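Local coordinates for insect fatty acid binding protein (Manduca sexta, PDB 1MDC) that binds fatty acids in a one-to-one ratio within the interior of its beta-barrel and probably serves in cytoplasmic lipid transport, at the palmitic acid site. Numbering follows the deposited sequence.

The palmitic acid site. Residues 19-20, 23, 40, 74-75, 78, 80, 95, 97, 100-102, 104, 106, 115, 119, 128, 130. With PLM (palmitic acid), chain B.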
ATOM      1  N   PHE A  19     -11.793   3.077   5.827  1.00  8.37           N
ATOM      2  CA  PHE A  19     -11.213   1.805   5.487  1.00  8.06           C
ATOM      3  C   PHE A  19     -10.499   1.193   6.707  1.00  6.66           C
ATOM      4  O   PHE A  19     -10.590  -0.003   6.935  1.00  8.82           O
ATOM      5  CB  PHE A  19     -10.106   1.946   4.344  1.00  4.21           C
ATOM      6  CG  PHE A  19      -9.202   0.748   4.276  1.00 10.12           C
ATOM      7  CD1 PHE A  19      -9.649  -0.462   3.759  1.00 10.85           C
ATOM      8  CD2 PHE A  19      -7.899   0.837   4.729  1.00 12.99           C
ATOM      9  CE1 PHE A  19      -8.808  -1.566   3.692  1.00 21.21           C
ATOM     10  CE2 PHE A  19      -7.041  -0.283   4.684  1.00 14.94           C
ATOM     11  CZ  PHE A  19      -7.487  -1.471   4.167  1.00 13.03           C
ATOM     12  N   LEU A  20      -9.761   1.987   7.484  1.00  8.06           N
ATOM     13  CA  LEU A  20      -9.049   1.426   8.629  1.00  8.49           C
ATOM     14  C   LEU A  20      -9.994   0.887   9.692  1.00  9.66           C
ATOM     15  O   LEU A  20      -9.688  -0.085  10.389  1.00 13.95           O
ATOM     16  CB  LEU A  20      -8.145   2.456   9.214  1.00  9.59           C
ATOM     17  CG  LEU A  20      -7.022   2.850   8.234  1.00  8.74           C
ATOM     18  CD1 LEU A  20      -6.306   4.050   8.771  1.00 12.42           C
ATOM     19  CD2 LEU A  20      -6.016   1.741   8.073  1.00  8.81           C
ATOM     20  N   ALA A  23     -11.087  -2.438   9.141  1.00 12.36           N
ATOM     21  CA  ALA A  23     -10.024  -3.397   9.346  1.00 12.38           C
ATOM     22  C   ALA A  23      -9.890  -3.813  10.817  1.00 16.98           C
ATOM     23  O   ALA A  23      -9.074  -4.680  11.180  1.00 15.77           O
ATOM     24  CB  ALA A  23      -8.719  -3.001   8.671  1.00  9.79           C
ATOM     25  N   GLN A  40       7.017   6.338  -1.077  1.00  8.10           N
ATOM     26  CA  GLN A  40       7.287   5.002  -1.562  1.00  4.69           C
ATOM     27  C   GLN A  40       8.039   5.024  -2.902  1.00 13.31           C
ATOM     28  O   GLN A  40       7.767   5.862  -3.763  1.00 11.08           O
ATOM     29  CB  GLN A  40       6.093   4.086  -1.514  1.00 19.60           C
ATOM     30  CG  GLN A  40       4.998   4.555  -2.387  1.00 18.32           C
ATOM     31  CD  GLN A  40       3.957   3.499  -2.365  1.00 37.71           C
ATOM     32  OE1 GLN A  40       4.027   2.517  -3.096  1.00 29.89           O
ATOM     33  NE2 GLN A  40       3.007   3.710  -1.503  1.00 35.12           N
ATOM     34  N   ILE A  74       2.711  -4.997   7.345  1.00 11.30           N
ATOM     35  CA  ILE A  74       2.463  -3.691   6.756  1.00 15.65           C
ATOM     36  C   ILE A  74       1.770  -2.734   7.719  1.00 22.66           C
ATOM     37  O   ILE A  74       1.345  -3.105   8.825  1.00 14.58           O
ATOM     38  CB  ILE A  74       1.566  -3.875   5.518  1.00 16.03           C
ATOM     39  CG1 ILE A  74       0.252  -4.475   5.916  1.00 15.18           C
ATOM     40  CG2 ILE A  74       2.233  -4.784   4.450  1.00 20.92           C
ATOM     41  CD1 ILE A  74      -0.823  -4.223   4.851  1.00 26.03           C
ATOM     42  N   GLY A  75       1.635  -1.480   7.302  1.00 17.04           N
ATOM     43  CA  GLY A  75       0.970  -0.538   8.168  1.00 20.37           C
ATOM     44  C   GLY A  75       1.726  -0.332   9.448  1.00 17.27           C
ATOM     45  O   GLY A  75       2.922  -0.111   9.451  1.00 20.10           O
ATOM     46  N   ASP A  78       0.864  -4.739  11.177  1.00  9.42           N
ATOM     47  CA  ASP A  78      -0.149  -5.748  10.911  1.00  9.82           C
ATOM     48  C   ASP A  78       0.398  -6.930  10.140  1.00 10.73           C
ATOM     49  O   ASP A  78       1.024  -6.728   9.117  1.00 11.34           O
ATOM     50  CB  ASP A  78      -1.311  -5.029  10.160  1.00 13.89           C
ATOM     51  CG  ASP A  78      -1.732  -3.755  10.938  1.00 29.31           C
ATOM     52  OD1 ASP A  78      -2.428  -4.056  11.984  1.00 41.96           O
ATOM     53  OD2 ASP A  78      -1.437  -2.571  10.669  1.00 33.64           O
ATOM     54  N   VAL A  80       0.219  -9.957   7.691  1.00  7.18           N
ATOM     55  CA  VAL A  80      -0.669 -10.390   6.621  1.00  6.06           C
ATOM     56  C   VAL A  80       0.059 -11.308   5.637  1.00 10.61           C
ATOM     57  O   VAL A  80       1.251 -11.574   5.760  1.00 10.55           O
ATOM     58  CB  VAL A  80      -1.118  -9.134   5.797  1.00 20.66           C
ATOM     59  CG1 VAL A  80      -1.830  -8.129   6.735  1.00 17.78           C
ATOM     60  CG2 VAL A  80       0.108  -8.439   5.111  1.00  9.38           C
ATOM     61  N   VAL A  95      -4.090  -8.220   0.004  1.00  7.56           N
ATOM     62  CA  VAL A  95      -3.548  -8.617   1.297  1.00 13.59           C
ATOM     63  C   VAL A  95      -4.587  -9.391   2.050  1.00 18.43           C
ATOM     64  O   VAL A  95      -5.745  -9.002   2.003  1.00 14.43           O
ATOM     65  CB  VAL A  95      -3.040  -7.439   2.144  1.00 16.27           C
ATOM     66  CG1 VAL A  95      -2.008  -6.589   1.396  1.00 11.74           C
ATOM     67  CG2 VAL A  95      -4.204  -6.567   2.486  1.00 21.08           C
ATOM     68  N   GLY A  97      -5.612 -10.798   5.842  1.00 12.79           N
ATOM     69  CA  GLY A  97      -5.232 -10.741   7.242  1.00 14.62           C
ATOM     70  C   GLY A  97      -6.308 -11.377   8.083  1.00 23.50           C
ATOM     71  O   GLY A  97      -7.271 -11.889   7.543  1.00 16.82           O
ATOM     72  N   GLY A 100      -9.742  -9.892   7.257  1.00 12.70           N
ATOM     73  CA  GLY A 100     -10.394 -10.104   5.977  1.00  8.05           C
ATOM     74  C   GLY A 100      -9.417  -9.870   4.828  1.00 12.83           C
ATOM     75  O   GLY A 100      -8.225 -10.069   5.014  1.00  9.54           O
ATOM     76  N   VAL A 101      -9.916  -9.457   3.656  1.00  8.13           N
ATOM     77  CA  VAL A 101      -9.063  -9.229   2.487  1.00  5.16           C
ATOM     78  C   VAL A 101      -9.164  -7.820   1.982  1.00 12.60           C
ATOM     79  O   VAL A 101     -10.242  -7.260   1.975  1.00 16.10           O
ATOM     80  CB  VAL A 101      -9.633 -10.142   1.380  1.00 10.63           C
ATOM     81  CG1 VAL A 101      -8.859  -9.972   0.087  1.00 19.92           C
ATOM     82  CG2 VAL A 101      -9.418 -11.584   1.775  1.00 18.92           C
ATOM     83  N   ALA A 102      -8.065  -7.224   1.566  1.00  6.28           N
ATOM     84  CA  ALA A 102      -8.161  -5.875   1.064  1.00  5.99           C
ATOM     85  C   ALA A 102      -7.360  -5.839  -0.233  1.00 17.98           C
ATOM     86  O   ALA A 102      -6.428  -6.652  -0.422  1.00 11.54           O
ATOM     87  CB  ALA A 102      -7.574  -4.855   2.009  1.00  5.54           C
ATOM     88  N   PHE A 104      -5.309  -3.128  -2.858  1.00  7.25           N
ATOM     89  CA  PHE A 104      -4.771  -1.790  -3.018  1.00  6.34           C
ATOM     90  C   PHE A 104      -4.329  -1.737  -4.486  1.00 12.51           C
ATOM     91  O   PHE A 104      -3.347  -2.388  -4.842  1.00 12.54           O
ATOM     92  CB  PHE A 104      -3.538  -1.513  -2.150  1.00 10.93           C
ATOM     93  CG  PHE A 104      -3.772  -1.855  -0.689  1.00 13.21           C
ATOM     94  CD1 PHE A 104      -4.493  -1.051   0.124  1.00 23.27           C
ATOM     95  CD2 PHE A 104      -3.183  -3.029  -0.164  1.00 36.17           C
ATOM     96  CE1 PHE A 104      -4.679  -1.402   1.485  1.00 30.62           C
ATOM     97  CE2 PHE A 104      -3.344  -3.380   1.167  1.00 48.75           C
ATOM     98  CZ  PHE A 104      -4.114  -2.561   1.979  1.00 14.43           C
ATOM     99  N   LYS A 106      -2.658   0.173  -7.367  1.00  6.44           N
ATOM    100  CA  LYS A 106      -1.751   1.305  -7.541  1.00  4.87           C
ATOM    101  C   LYS A 106      -1.556   1.621  -9.007  1.00 14.16           C
ATOM    102  O   LYS A 106      -0.998   0.827  -9.727  1.00 12.51           O
ATOM    103  CB  LYS A 106      -0.429   0.915  -6.924  1.00  6.33           C
ATOM    104  CG  LYS A 106      -0.610   0.330  -5.535  1.00 13.02           C
ATOM    105  CD  LYS A 106       0.666  -0.088  -4.754  1.00 16.30           C
ATOM    106  CE  LYS A 106       1.713   0.973  -4.530  1.00 20.54           C
ATOM    107  NZ  LYS A 106       2.924   0.412  -3.859  1.00 20.34           N
ATOM    108  N   VAL A 115      -3.910   5.388  -5.546  1.00  7.97           N
ATOM    109  CA  VAL A 115      -4.118   4.086  -4.960  1.00  8.63           C
ATOM    110  C   VAL A 115      -5.591   4.006  -4.581  1.00  9.84           C
ATOM    111  O   VAL A 115      -6.077   4.877  -3.877  1.00  8.91           O
ATOM    112  CB  VAL A 115      -3.288   3.909  -3.658  1.00 10.79           C
ATOM    113  CG1 VAL A 115      -3.545   2.498  -3.077  1.00 12.71           C
ATOM    114  CG2 VAL A 115      -1.759   3.973  -3.929  1.00  8.22           C
ATOM    115  N   SER A 119     -12.150  -3.107   0.607  1.00 11.61           N
ATOM    116  CA  SER A 119     -12.029  -4.074   1.710  1.00 15.45           C
ATOM    117  C   SER A 119     -13.177  -5.064   1.722  1.00 17.62           C
ATOM    118  O   SER A 119     -14.261  -4.764   1.241  1.00 13.72           O
ATOM    119  CB  SER A 119     -12.243  -3.151   2.910  1.00 21.55           C
ATOM    120  OG  SER A 119     -12.686  -3.793   4.046  1.00 18.12           O
ATOM    121  N   ARG A 128      -5.766   7.202  -2.068  1.00  6.43           N
ATOM    122  CA  ARG A 128      -4.545   7.825  -1.581  1.00  4.50           C
ATOM    123  C   ARG A 128      -3.878   8.352  -2.843  1.00  8.75           C
ATOM    124  O   ARG A 128      -3.689   7.608  -3.788  1.00 10.32           O
ATOM    125  CB  ARG A 128      -3.599   6.997  -0.734  1.00  9.06           C
ATOM    126  CG  ARG A 128      -4.353   6.325   0.453  1.00 13.58           C
ATOM    127  CD  ARG A 128      -3.338   5.596   1.316  1.00 15.01           C
ATOM    128  NE  ARG A 128      -2.839   6.405   2.437  1.00 13.49           N
ATOM    129  CZ  ARG A 128      -1.855   5.938   3.205  1.00 17.24           C
ATOM    130  NH1 ARG A 128      -1.288   4.747   2.969  1.00 13.91           N
ATOM    131  NH2 ARG A 128      -1.452   6.658   4.196  1.00 13.07           N
ATOM    132  N   TYR A 130      -0.579  10.299  -4.443  1.00  6.70           N
ATOM    133  CA  TYR A 130       0.819  10.597  -4.201  1.00  5.57           C
ATOM    134  C   TYR A 130       1.397  11.302  -5.420  1.00  8.31           C
ATOM    135  O   TYR A 130       0.895  11.157  -6.524  1.00 12.13           O
ATOM    136  CB  TYR A 130       1.523   9.233  -4.062  1.00 11.16           C
ATOM    137  CG  TYR A 130       1.276   8.313  -2.863  1.00  9.28           C
ATOM    138  CD1 TYR A 130       0.101   7.593  -2.752  1.00 11.01           C
ATOM    139  CD2 TYR A 130       2.279   8.166  -1.897  1.00  9.78           C
ATOM    140  CE1 TYR A 130      -0.090   6.739  -1.644  1.00 10.43           C
ATOM    141  CE2 TYR A 130       2.110   7.314  -0.807  1.00 10.70           C
ATOM    142  CZ  TYR A 130       0.907   6.612  -0.701  1.00 14.39           C
ATOM    143  OH  TYR A 130       0.742   5.762   0.338  1.00 13.65           O
TER
HETATM  144  C1  PLM B 133      -0.548   2.573  -0.132  1.00 20.24           C
HETATM  145  O1  PLM B 133       0.134   2.464  -1.166  1.00 29.75           O
HETATM  146  O2  PLM B 133      -0.880   3.670   0.346  1.00 19.87           O
HETATM  147  C2  PLM B 133      -0.969   1.324   0.675  1.00 54.71           C
HETATM  148  C3  PLM B 133      -1.864   1.569   1.911  1.00 36.62           C
HETATM  149  C4  PLM B 133      -1.031   1.561   3.225  1.00 34.50           C
HETATM  150  C5  PLM B 133      -1.169   0.242   4.013  1.00 31.60           C
HETATM  151  C6  PLM B 133      -2.001   0.421   5.294  1.00 30.18           C
HETATM  152  C7  PLM B 133      -2.487  -0.954   5.736  1.00 28.67           C
HETATM  153  C8  PLM B 133      -3.043  -1.033   7.150  1.00 21.37           C
HETATM  154  C9  PLM B 133      -4.358  -1.801   7.002  1.00 36.65           C
HETATM  155  CA  PLM B 133      -4.378  -3.199   7.639  1.00 29.79           C
HETATM  156  CB  PLM B 133      -4.770  -4.246   6.585  1.00 43.59           C
HETATM  157  CC  PLM B 133      -5.324  -5.557   7.203  1.00 25.74           C
HETATM  158  CD  PLM B 133      -5.638  -6.629   6.109  1.00 22.53           C
HETATM  159  CE  PLM B 133      -7.116  -7.001   6.046  1.00 32.01           C
HETATM  160  CF  PLM B 133      -7.917  -5.756   5.669  1.00 29.45           C
HETATM  161  CG  PLM B 133      -9.443  -5.997   5.535  1.00 25.04           C
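The carboxylate of palmitic acid is gripped deep in the barrel, each oxygen by its own partners. Palmitic acid O2 accepts from two donors: the phenol OH of Tyr130, 2.6 Å from it, and the guanidinium NH1 of Arg128, 2.9 Å from it, which also forms a salt bridge. Arg128 turns at its third torsion (chi3 94°) to bring NH1 alongside, and O2 lies 28° out of the guanidinium plane. Palmitic acid O1 takes the amide NE2 of Gln40 at 3.1 Å, nearly in the amide plane and fairly straight (153° at H). Gln40 starts from the crowded position between its backbone N and carbonyl carbon, then runs extended. Its other amide atom, OE1, receives NZ of Lys106 at 2.5 Å, a second-shell bond that probably fixes which end of the amide faces the fatty acid. A leucine at Gln40 would lack both amide atoms and would probably leave O1 without this donor and Lys106 NZ without its acceptor. Beside the head group, CG2 of Val115 packs against O1. Farther along, one face of the Phe104 ring lies over the start of the chain, with C2 above its rim. CD1 of Ile74 touches palmitic acid C7 at 3.8 Å, while CE2 of the Phe19 ring reaches palmitic acid C9 at 3.9 Å. The tail then bends past CG2 of Val95 and the CB methyl of Ala102, 3.8 Å from palmitic acid CF. The ligand is poorly ordered, though almost wholly buried. This is the interior of the FABP beta-barrel, which accommodates hydrophobic ligands: strands 39-45 and 122-131 supply the carboxylate's partners, 100-109 the supporting Lys106 as well as Phe104 and Ala102, and helix 16-21 lies against the chain near its middle.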